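Local coordinates for fumarylacetoacetate hydrolase (Burkholderia xenovorans, PDB 5TI1), which hydrolyses fumarylacetoacetate to fumarate and acetoacetate, the last step of phenylalanine and tyrosine breakdown, as a metal-dependent enzyme of the FAH family, at the interface of chains A and B. Numbering follows the deposited sequence. Chains: chain A/B, Fumarylacetoacetate hydrolase.

Contact 1: the interface of chains A and B. Residues chain A 150-152, 187, 239, 360, 365-368, 371; chain B 189, 191-192, 277, 281-282.
B:Arg189 reaches into chain A with CG anti to its backbone N (chi1 -177°) and a bend at chi2 (76°), so that its guanidinium lies among A:Thr152, A:His360, A:Asn366 and A:Asp371. Its NH2 forms a salt bridge of 2.8 Å to carboxylate OD2 of A:Asp371, from above the carboxylate plane. The same nitrogen meets the backbone O of A:Asn366 at 2.9 Å, in the carbonyl plane and on a lone pair. NH1 points the other way, to two waters that also bind A:Thr152 OG1. NE holds the B:Ser191 hydroxyl OG, which donates from above the carbonyl planes to amide OD1 of A:Asn366 at 2.7 Å and to its backbone O at 3.2 Å. A:Asn366 ND2 returns a nearly straight bond (165° at H) to B:Ser191 O, again from above the carbonyl plane. The side chains of B:Phe277 and A:His360 cross at about a right angle, phenyl CZ lying over one imidazole face, toward its rim, 3.5 Å from CE1. A:Thr152 OG1 lies in plane at that ring's edge, 2.6 Å from NE2, and should fix its rotation. In this part of the two-fold interface, loop residue B:Arg189, the following 3-10 helix 190-192, B:Phe277 and helix 278-281 meet strand 151-154, helix 353-361 and the loop after it in chain A.

Contact 2: the interface of chains A and B. Residues chain A 186, 273-277; chain B 184-186, 273-276.
The loop 273-277 of chain A meets its own counterpart in chain B, and each lies against a strand of the other subunit, strand 185-188 of chain B and strand 185-187 of chain A. The match is nearly two-fold symmetric and rests on packing, for within this patch no N or O of one chain bonds directly to the other. In both chains Leu274 has CG anti to the carbonyl carbon (chi1 -59°), while Tyr186 keeps its ring in the crowded position between N and carbonyl carbon (chi1 66° in chain A). CB of A:Tyr186 sits against the backbone O of B:Leu274 at 3.4 Å, and CD1 of B:Leu274 lies 3.9 Å from ring CD1 of A:Tyr186. The ring of each tyrosine is covered on one face by CG of Pro276 from its own chain, over the centre, which should hold it in place. A:Leu274 also extends its CD1 to the CD1 of B:Ile184, 3.7 Å away, the two side chains crossing at about a right angle. Beside them one face of the A:Phe277 ring lies over the peptide from B:Gly185 to B:Tyr186, offset toward the rim of the ring. Water 5 links the two Leu274 carbonyls, 2.7 Å from O of A:Leu274 and 2.9 Å from O of B:Leu274, and water 4 joins A:Gly275 O to B:Gly185 O. The loop, whose Pro273 follows a cis peptide, runs between helix 264-270 and helix 278-281, at the middle of the two-fold interface.

Contact 3: the interface of chains A and B. Residues chain A 206, 214-217, 269; chain B 181-182, 310-311, 313-314.
Strands 204-207 and 216-219 of chain A, with the residues leading into the second and the end of helix 264-270, meet a loop at 181-182 and the 3-10 helix 312-314 of chain B with the residues before it. A:Arg214, bent at chi3 (58°), grips the carboxylate of B:Glu181 side-on with two nitrogens in a salt bridge. NE lies 2.7 Å from OE2, on its syn lone pair, and NH2 lies 3.0 Å from OE1, met from above the carboxylate plane. The two planes are twisted by 48°, so the pair is bidentate but not coplanar. A:Pro215 reaches tip to tip towards the same carboxylate, its CD 3.4 Å from CD of B:Glu181. Extended beyond CG, A:Gln206 carries its amide to chain B, where NE2 donates to the backbone O of B:Glu181 at 2.8 Å, nearly straight, and to the phenol OH of B:Tyr313 at 3.1 Å. The A:Gln206 and B:Tyr313 side chains cross at about a right angle, amide and ring planes 74° apart. A:Trp269 NE1 donates in its ring plane to OE1 of A:Gln206, consistent with the amide orientation, and should hold it. The CE methyl of B:Met182 rests by CD1 of A:Trp269 at 3.4 Å, CD1 of B:Leu311 touches the amide carbon, and CD1 of A:Phe217 lies 3.9 Å from CD1 of B:Tyr313. This ionic clamp with its apolar surround ties strands 204-207 and 216-219 to chain B's 181-182 and 310-314 segments, likely stabilising the dimer.

Contact 1: the interface of chains A and B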
loop_
_atom_site.group_PDB
_atom_site.type_symbol
_atom_site.label_atom_id
_atom_site.label_comp_id
_atom_site.label_asym_id
_atom_site.label_seq_id
_atom_site.Cartn_x
_atom_site.Cartn_y
_atom_site.Cartn_z
ATOM N N GLY A 150 -3.854 -0.360 -3.737
ATOM C CA GLY A 150 -2.895 0.649 -3.330
ATOM C C GLY A 150 -3.559 2.004 -3.198
ATOM O O GLY A 150 -4.517 2.329 -3.910
ATOM N N TYR A 151 -3.027 2.801 -2.274
ATOM C CA TYR A 151 -3.511 4.148 -2.008
ATOM C C TYR A 151 -2.317 5.086 -2.032
ATOM O O TYR A 151 -1.379 4.928 -1.239
ATOM C CB TYR A 151 -4.261 4.226 -0.663
ATOM C CG TYR A 151 -4.410 5.624 -0.095
ATOM C CD1 TYR A 151 -4.767 6.700 -0.910
ATOM C CD2 TYR A 151 -4.210 5.872 1.259
ATOM C CE1 TYR A 151 -4.892 7.974 -0.403
ATOM C CE2 TYR A 151 -4.349 7.148 1.782
ATOM C CZ TYR A 151 -4.681 8.195 0.943
ATOM O OH TYR A 151 -4.807 9.467 1.440
ATOM N N THR A 152 -2.361 6.045 -2.947
ATOM C CA THR A 152 -1.326 7.042 -3.157
ATOM C C THR A 152 -1.929 8.402 -2.841
ATOM O O THR A 152 -3.092 8.661 -3.171
ATOM C CB THR A 152 -0.820 7.021 -4.618
ATOM O OG1 THR A 152 -0.327 5.719 -4.954
ATOM C CG2 THR A 152 0.278 8.028 -4.821
ATOM N N ASN A 187 3.346 6.990 -0.988
ATOM C CA ASN A 187 2.454 5.854 -0.792
ATOM C C ASN A 187 1.685 6.038 0.507
ATOM O O ASN A 187 2.287 6.289 1.553
ATOM C CB ASN A 187 3.229 4.536 -0.718
ATOM C CG ASN A 187 4.041 4.256 -1.964
ATOM O OD1 ASN A 187 5.266 4.236 -1.915
ATOM N ND2 ASN A 187 3.361 4.026 -3.079
ATOM N N LEU A 239 3.846 -3.363 -14.893
ATOM C CA LEU A 239 5.093 -2.946 -14.263
ATOM C C LEU A 239 6.139 -2.659 -15.327
ATOM O O LEU A 239 6.342 -3.464 -16.237
ATOM C CB LEU A 239 5.592 -4.033 -13.304
ATOM C CG LEU A 239 6.741 -3.609 -12.379
ATOM C CD1 LEU A 239 6.307 -2.499 -11.417
ATOM C CD2 LEU A 239 7.317 -4.808 -11.615
ATOM N N HIS A 360 3.166 9.250 -11.519
ATOM C CA HIS A 360 3.146 8.058 -10.673
ATOM C C HIS A 360 3.775 6.873 -11.383
ATOM O O HIS A 360 4.384 6.011 -10.742
ATOM C CB HIS A 360 1.709 7.711 -10.284
ATOM C CG HIS A 360 1.575 6.857 -9.055
ATOM N ND1 HIS A 360 2.528 5.937 -8.663
ATOM C CD2 HIS A 360 0.579 6.777 -8.137
ATOM C CE1 HIS A 360 2.129 5.339 -7.551
ATOM N NE2 HIS A 360 0.942 5.818 -7.219
ATOM N N CYS A 365 6.332 2.231 -12.111
ATOM C CA CYS A 365 5.370 1.725 -11.142
ATOM C C CYS A 365 4.078 1.313 -11.835
ATOM O O CYS A 365 3.594 1.994 -12.745
ATOM C CB CYS A 365 5.071 2.784 -10.085
ATOM S SG CYS A 365 4.084 2.140 -8.716
ATOM N N ASN A 366 3.526 0.182 -11.404
ATOM C CA ASN A 366 2.279 -0.323 -11.950
ATOM C C ASN A 366 1.092 0.138 -11.090
ATOM O O ASN A 366 1.241 0.516 -9.932
ATOM C CB ASN A 366 2.326 -1.851 -12.062
ATOM C CG ASN A 366 2.587 -2.542 -10.727
ATOM O OD1 ASN A 366 3.174 -1.965 -9.817
ATOM N ND2 ASN A 366 2.166 -3.790 -10.621
ATOM N N THR A 367 -0.089 0.146 -11.702
ATOM C CA THR A 367 -1.332 0.471 -11.018
ATOM C C THR A 367 -2.345 -0.622 -11.310
ATOM O O THR A 367 -2.236 -1.353 -12.300
ATOM C CB THR A 367 -1.928 1.824 -11.446
ATOM O OG1 THR A 367 -2.246 1.776 -12.844
ATOM C CG2 THR A 367 -0.956 2.962 -11.160
ATOM N N ARG A 368 -3.341 -0.716 -10.433
ATOM C CA ARG A 368 -4.312 -1.796 -10.465
ATOM C C ARG A 368 -5.717 -1.228 -10.326
ATOM O O ARG A 368 -5.912 -0.153 -9.761
ATOM C CB ARG A 368 -4.029 -2.805 -9.342
ATOM C CG ARG A 368 -2.736 -3.577 -9.540
ATOM C CD ARG A 368 -2.507 -4.591 -8.427
ATOM N NE ARG A 368 -2.108 -3.938 -7.182
ATOM C CZ ARG A 368 -1.771 -4.587 -6.068
ATOM N NH1 ARG A 368 -1.803 -5.910 -6.039
ATOM N NH2 ARG A 368 -1.402 -3.911 -4.987
ATOM N N ASP A 371 -7.276 1.048 -7.327
ATOM C CA ASP A 371 -6.310 1.907 -6.642
ATOM C C ASP A 371 -6.924 3.275 -6.386
ATOM O O ASP A 371 -7.682 3.795 -7.201
ATOM C CB ASP A 371 -5.051 2.117 -7.473
ATOM C CG ASP A 371 -4.053 0.980 -7.366
ATOM O OD1 ASP A 371 -4.152 0.150 -6.441
ATOM O OD2 ASP A 371 -3.138 0.949 -8.223
ATOM N N ARG B 189 5.158 0.385 -1.920
ATOM C CA ARG B 189 4.175 0.066 -2.945
ATOM C C ARG B 189 4.018 -1.452 -3.048
ATOM O O ARG B 189 4.907 -2.151 -3.549
ATOM C CB ARG B 189 4.597 0.677 -4.277
ATOM C CG ARG B 189 3.595 0.469 -5.388
ATOM C CD ARG B 189 2.374 1.409 -5.259
ATOM N NE ARG B 189 1.483 1.143 -6.380
ATOM C CZ ARG B 189 0.254 1.614 -6.552
ATOM N NH1 ARG B 189 -0.321 2.418 -5.654
ATOM N NH2 ARG B 189 -0.406 1.255 -7.656
ATOM N N SER B 191 2.016 -3.152 -5.004
ATOM C CA SER B 191 1.765 -3.677 -6.348
ATOM C C SER B 191 3.048 -4.079 -7.067
ATOM O O SER B 191 3.021 -4.983 -7.903
ATOM C CB SER B 191 1.013 -2.653 -7.193
ATOM O OG SER B 191 1.859 -1.576 -7.538
ATOM N N SER B 192 4.170 -3.417 -6.781
ATOM C CA SER B 192 5.417 -3.698 -7.478
ATOM C C SER B 192 6.329 -4.653 -6.711
ATOM O O SER B 192 7.510 -4.766 -7.046
ATOM C CB SER B 192 6.165 -2.400 -7.765
ATOM O OG SER B 192 6.162 -1.569 -6.615
ATOM N N PHE B 277 9.727 7.884 -3.384
ATOM C CA PHE B 277 8.496 7.528 -4.075
ATOM C C PHE B 277 8.807 6.786 -5.372
ATOM O O PHE B 277 8.933 5.557 -5.362
ATOM C CB PHE B 277 7.655 8.784 -4.320
ATOM C CG PHE B 277 6.294 8.502 -4.894
ATOM C CD1 PHE B 277 5.473 7.543 -4.324
ATOM C CD2 PHE B 277 5.833 9.201 -5.992
ATOM C CE1 PHE B 277 4.216 7.289 -4.836
ATOM C CE2 PHE B 277 4.586 8.947 -6.519
ATOM C CZ PHE B 277 3.772 7.985 -5.931
ATOM N N THR B 281 9.403 2.515 -6.010
ATOM C CA THR B 281 8.216 1.745 -6.333
ATOM C C THR B 281 8.290 1.063 -7.688
ATOM O O THR B 281 7.330 0.383 -8.060
ATOM C CB THR B 281 6.986 2.648 -6.311
ATOM O OG1 THR B 281 7.115 3.625 -7.349
ATOM C CG2 THR B 281 6.843 3.337 -4.944
ATOM N N PHE B 282 9.381 1.233 -8.444
ATOM C CA PHE B 282 9.455 0.589 -9.754
ATOM C C PHE B 282 9.669 -0.921 -9.644
ATOM O O PHE B 282 9.366 -1.645 -10.597
ATOM C CB PHE B 282 10.560 1.231 -10.606
ATOM C CG PHE B 282 11.950 1.053 -10.050
ATOM C CD1 PHE B 282 12.488 1.983 -9.180
ATOM C CD2 PHE B 282 12.720 -0.037 -10.420
ATOM C CE1 PHE B 282 13.768 1.820 -8.668
ATOM C CE2 PHE B 282 13.996 -0.209 -9.920
ATOM C CZ PHE B 282 14.522 0.720 -9.039
HETATM O O HOH W 1 0.153 -1.076 -4.472
HETATM O O HOH W 2 -2.378 4.044 -5.588
HETATM O O HOH W 3 0.950 3.682 -3.148
#

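Contact 2: the interface of chains A and B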
loop_
_atom_site.group_PDB
_atom_site.type_symbol
_atom_site.label_atom_id
_atom_site.label_comp_id
_atom_site.label_asym_id
_atom_site.label_seq_id
_atom_site.Cartn_x
_atom_site.Cartn_y
_atom_site.Cartn_z
ATOM N N TYR A 186 3.287 10.385 -2.162
ATOM C CA TYR A 186 3.817 9.349 -1.291
ATOM C C TYR A 186 2.840 8.184 -1.298
ATOM O O TYR A 186 1.662 8.352 -1.629
ATOM C CB TYR A 186 4.058 9.875 0.138
ATOM C CG TYR A 186 2.785 10.265 0.880
ATOM C CD1 TYR A 186 2.163 11.490 0.646
ATOM C CD2 TYR A 186 2.204 9.403 1.812
ATOM C CE1 TYR A 186 0.991 11.843 1.316
ATOM C CE2 TYR A 186 1.041 9.743 2.478
ATOM C CZ TYR A 186 0.434 10.968 2.231
ATOM O OH TYR A 186 -0.740 11.302 2.897
ATOM N N PRO A 273 13.586 11.351 7.374
ATOM C CA PRO A 273 13.504 11.767 5.971
ATOM C C PRO A 273 12.565 10.937 5.089
ATOM O O PRO A 273 12.553 11.126 3.870
ATOM C CB PRO A 273 14.933 11.568 5.509
ATOM C CG PRO A 273 15.286 10.260 6.177
ATOM C CD PRO A 273 14.574 10.270 7.531
ATOM N N LEU A 274 11.803 10.018 5.675
ATOM C CA LEU A 274 11.051 9.047 4.890
ATOM C C LEU A 274 9.597 9.446 4.671
ATOM O O LEU A 274 8.854 8.713 4.000
ATOM C CB LEU A 274 11.133 7.668 5.557
ATOM C CG LEU A 274 12.570 7.136 5.721
ATOM C CD1 LEU A 274 12.542 5.792 6.427
ATOM C CD2 LEU A 274 13.339 7.047 4.389
ATOM N N GLY A 275 9.176 10.593 5.201
ATOM C CA GLY A 275 7.854 11.111 4.941
ATOM C C GLY A 275 6.858 10.783 6.030
ATOM O O GLY A 275 7.183 10.169 7.055
ATOM N N PRO A 276 5.613 11.200 5.828
ATOM C CA PRO A 276 4.597 10.965 6.857
ATOM C C PRO A 276 4.291 9.484 6.963
ATOM O O PRO A 276 4.280 8.756 5.968
ATOM C CB PRO A 276 3.383 11.768 6.366
ATOM C CG PRO A 276 3.581 11.913 4.896
ATOM C CD PRO A 276 5.088 11.951 4.675
ATOM N N PHE A 277 4.043 9.034 8.187
ATOM C CA PHE A 277 3.796 7.617 8.388
ATOM C C PHE A 277 2.674 7.429 9.408
ATOM O O PHE A 277 1.493 7.462 9.039
ATOM C CB PHE A 277 5.098 6.921 8.813
ATOM C CG PHE A 277 4.983 5.433 8.915
ATOM C CD1 PHE A 277 4.387 4.702 7.898
ATOM C CD2 PHE A 277 5.468 4.760 10.030
ATOM C CE1 PHE A 277 4.286 3.317 7.983
ATOM C CE2 PHE A 277 5.359 3.379 10.129
ATOM C CZ PHE A 277 4.765 2.658 9.106
ATOM N N ILE B 184 11.899 4.366 12.406
ATOM C CA ILE B 184 11.238 5.110 11.344
ATOM C C ILE B 184 10.997 4.199 10.140
ATOM O O ILE B 184 11.714 3.212 9.909
ATOM C CB ILE B 184 12.039 6.354 10.925
ATOM C CG1 ILE B 184 13.327 5.953 10.226
ATOM C CG2 ILE B 184 12.323 7.264 12.121
ATOM C CD1 ILE B 184 14.026 7.116 9.588
ATOM N N GLY B 185 9.971 4.540 9.367
ATOM C CA GLY B 185 9.574 3.745 8.222
ATOM C C GLY B 185 8.608 4.532 7.364
ATOM O O GLY B 185 8.208 5.650 7.702
ATOM N N TYR B 186 8.226 3.916 6.249
ATOM C CA TYR B 186 7.345 4.545 5.273
ATOM C C TYR B 186 6.500 3.446 4.635
ATOM O O TYR B 186 6.864 2.268 4.677
ATOM C CB TYR B 186 8.154 5.334 4.223
ATOM C CG TYR B 186 9.005 4.457 3.320
ATOM C CD1 TYR B 186 10.222 3.947 3.753
ATOM C CD2 TYR B 186 8.579 4.125 2.035
ATOM C CE1 TYR B 186 10.997 3.122 2.924
ATOM C CE2 TYR B 186 9.340 3.308 1.208
ATOM C CZ TYR B 186 10.548 2.804 1.651
ATOM O OH TYR B 186 11.294 1.983 0.816
ATOM N N PRO B 273 9.340 16.854 0.724
ATOM C CA PRO B 273 9.365 16.330 2.093
ATOM C C PRO B 273 8.581 15.040 2.335
ATOM O O PRO B 273 8.520 14.611 3.485
ATOM C CB PRO B 273 8.712 17.460 2.883
ATOM C CG PRO B 273 7.639 17.939 1.945
ATOM C CD PRO B 273 8.203 17.772 0.534
ATOM N N LEU B 274 7.973 14.454 1.308
ATOM C CA LEU B 274 7.056 13.340 1.517
ATOM C C LEU B 274 7.717 11.973 1.381
ATOM O O LEU B 274 7.014 10.958 1.451
ATOM C CB LEU B 274 5.876 13.436 0.546
ATOM C CG LEU B 274 5.038 14.720 0.633
ATOM C CD1 LEU B 274 4.022 14.779 -0.495
ATOM C CD2 LEU B 274 4.353 14.872 1.998
ATOM N N GLY B 275 9.032 11.917 1.186
ATOM C CA GLY B 275 9.753 10.667 1.225
ATOM C C GLY B 275 10.062 10.075 -0.137
ATOM O O GLY B 275 9.698 10.614 -1.187
ATOM N N PRO B 276 10.742 8.932 -0.136
ATOM C CA PRO B 276 11.054 8.267 -1.403
ATOM C C PRO B 276 9.785 7.758 -2.065
ATOM O O PRO B 276 8.867 7.274 -1.404
ATOM C CB PRO B 276 11.970 7.118 -0.977
ATOM C CG PRO B 276 11.511 6.796 0.403
ATOM C CD PRO B 276 11.146 8.121 1.026
HETATM O O HOH W 4 8.791 8.080 8.000
HETATM O O HOH W 5 6.621 8.306 2.450
#

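Contact 3: the interface of chains A and B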
loop_
_atom_site.group_PDB
_atom_site.type_symbol
_atom_site.label_atom_id
_atom_site.label_comp_id
_atom_site.label_asym_id
_atom_site.label_seq_id
_atom_site.Cartn_x
_atom_site.Cartn_y
_atom_site.Cartn_z
ATOM N N GLN A 206 4.344 9.464 19.332
ATOM C CA GLN A 206 5.456 10.211 19.910
ATOM C C GLN A 206 5.290 11.691 19.590
ATOM O O GLN A 206 4.999 12.054 18.446
ATOM C CB GLN A 206 6.803 9.705 19.382
ATOM C CG GLN A 206 7.186 8.297 19.838
ATOM C CD GLN A 206 8.658 7.991 19.628
ATOM O OE1 GLN A 206 9.486 8.899 19.548
ATOM N NE2 GLN A 206 8.990 6.708 19.537
ATOM N N ARG A 214 13.861 14.899 25.003
ATOM C CA ARG A 214 13.415 13.642 24.420
ATOM C C ARG A 214 11.905 13.643 24.186
ATOM O O ARG A 214 11.160 14.325 24.899
ATOM C CB ARG A 214 13.790 12.470 25.329
ATOM C CG ARG A 214 15.283 12.273 25.475
ATOM C CD ARG A 214 15.595 10.915 26.057
ATOM N NE ARG A 214 15.042 9.833 25.246
ATOM C CZ ARG A 214 14.950 8.577 25.666
ATOM N NH1 ARG A 214 15.373 8.267 26.881
ATOM N NH2 ARG A 214 14.421 7.638 24.892
ATOM N N PRO A 215 11.427 12.900 23.187
ATOM C CA PRO A 215 9.991 12.881 22.909
ATOM C C PRO A 215 9.228 12.134 23.988
ATOM O O PRO A 215 9.759 11.275 24.695
ATOM C CB PRO A 215 9.893 12.153 21.562
ATOM C CG PRO A 215 11.125 11.299 21.511
ATOM C CD PRO A 215 12.189 12.125 22.186
ATOM N N VAL A 216 7.948 12.475 24.098
ATOM C CA VAL A 216 7.048 11.801 25.015
ATOM C C VAL A 216 5.976 11.077 24.211
ATOM O O VAL A 216 5.767 11.327 23.020
ATOM C CB VAL A 216 6.413 12.778 26.025
ATOM C CG1 VAL A 216 7.508 13.608 26.708
ATOM C CG2 VAL A 216 5.383 13.665 25.338
ATOM N N PHE A 217 5.307 10.155 24.886
ATOM C CA PHE A 217 4.235 9.363 24.311
ATOM C C PHE A 217 2.921 9.840 24.903
ATOM O O PHE A 217 2.787 9.915 26.126
ATOM C CB PHE A 217 4.443 7.878 24.604
ATOM C CG PHE A 217 3.276 7.014 24.221
ATOM C CD1 PHE A 217 3.044 6.692 22.895
ATOM C CD2 PHE A 217 2.424 6.512 25.186
ATOM C CE1 PHE A 217 1.982 5.895 22.538
ATOM C CE2 PHE A 217 1.354 5.715 24.834
ATOM C CZ PHE A 217 1.136 5.407 23.512
ATOM N N TRP A 269 7.509 15.175 14.103
ATOM C CA TRP A 269 8.619 14.479 14.747
ATOM C C TRP A 269 9.085 13.257 13.961
ATOM O O TRP A 269 10.271 12.922 14.000
ATOM C CB TRP A 269 8.215 14.080 16.171
ATOM C CG TRP A 269 9.229 13.261 16.932
ATOM C CD1 TRP A 269 9.029 12.027 17.479
ATOM C CD2 TRP A 269 10.587 13.619 17.242
ATOM N NE1 TRP A 269 10.179 11.589 18.105
ATOM C CE2 TRP A 269 11.145 12.551 17.979
ATOM C CE3 TRP A 269 11.380 14.740 16.977
ATOM C CZ2 TRP A 269 12.458 12.571 18.450
ATOM C CZ3 TRP A 269 12.691 14.755 17.448
ATOM C CH2 TRP A 269 13.215 13.677 18.171
ATOM N N GLU B 181 14.976 7.127 18.609
ATOM C CA GLU B 181 13.761 7.143 19.413
ATOM C C GLU B 181 12.635 6.317 18.807
ATOM O O GLU B 181 11.665 6.017 19.508
ATOM C CB GLU B 181 13.275 8.583 19.623
ATOM C CG GLU B 181 14.274 9.475 20.357
ATOM C CD GLU B 181 14.159 9.374 21.878
ATOM O OE1 GLU B 181 13.203 8.732 22.360
ATOM O OE2 GLU B 181 15.017 9.943 22.583
ATOM N N MET B 182 12.731 5.940 17.531
ATOM C CA MET B 182 11.657 5.183 16.908
ATOM C C MET B 182 12.209 4.422 15.716
ATOM O O MET B 182 13.173 4.872 15.082
ATOM C CB MET B 182 10.518 6.108 16.461
ATOM C CG MET B 182 10.912 7.037 15.341
ATOM S SD MET B 182 9.533 7.948 14.647
ATOM C CE MET B 182 9.085 8.952 16.056
ATOM N N PRO B 310 14.564 3.294 24.720
ATOM C CA PRO B 310 13.380 3.841 24.054
ATOM C C PRO B 310 12.231 4.023 25.031
ATOM O O PRO B 310 12.232 3.494 26.146
ATOM C CB PRO B 310 13.048 2.790 22.987
ATOM C CG PRO B 310 14.335 2.039 22.784
ATOM C CD PRO B 310 15.000 2.018 24.121
ATOM N N LEU B 311 11.245 4.806 24.591
ATOM C CA LEU B 311 9.992 4.990 25.313
ATOM C C LEU B 311 9.361 3.646 25.642
ATOM O O LEU B 311 9.602 2.659 24.942
ATOM C CB LEU B 311 9.028 5.844 24.486
ATOM C CG LEU B 311 9.261 7.352 24.461
ATOM C CD1 LEU B 311 8.557 7.951 23.270
ATOM C CD2 LEU B 311 8.741 7.982 25.743
ATOM N N TYR B 313 6.579 2.030 25.327
ATOM C CA TYR B 313 5.824 1.185 24.405
ATOM C C TYR B 313 6.735 0.415 23.447
ATOM O O TYR B 313 6.289 -0.565 22.843
ATOM C CB TYR B 313 4.776 2.015 23.627
ATOM C CG TYR B 313 5.291 2.722 22.382
ATOM C CD1 TYR B 313 5.832 3.998 22.464
ATOM C CD2 TYR B 313 5.221 2.121 21.129
ATOM C CE1 TYR B 313 6.304 4.649 21.339
ATOM C CE2 TYR B 313 5.697 2.766 19.993
ATOM C CZ TYR B 313 6.233 4.034 20.105
ATOM O OH TYR B 313 6.719 4.697 18.995
ATOM N N LEU B 314 8.006 0.791 23.330
ATOM C CA LEU B 314 8.943 0.098 22.450
ATOM C C LEU B 314 9.846 -0.898 23.173
ATOM O O LEU B 314 10.694 -1.529 22.525
ATOM C CB LEU B 314 9.810 1.115 21.697
ATOM C CG LEU B 314 9.100 1.909 20.603
ATOM C CD1 LEU B 314 9.895 3.143 20.240
ATOM C CD2 LEU B 314 8.882 1.036 19.386
#

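The contacts run in sequence along the interface: the C-alpha centres of contacts 1 and 2 lie about 15 Å apart, those of contacts 2 and 3 about 18 Å, and those of contacts 1 and 3 about 31 Å. Phe277 belongs to both contact 1 (chain B) and contact 2 (chain A), and strand 185-188 of chain B leads from contact 2 towards contact 1, while residues 181-182 enter contact 3 just before it. Contact 2 is centred about 14 Å from B:His160, the predicted proton acceptor; the structure alone does not show any influence on catalysis. Two-fold symmetry repeats each contact with the chains exchanged, consistent with a dimer.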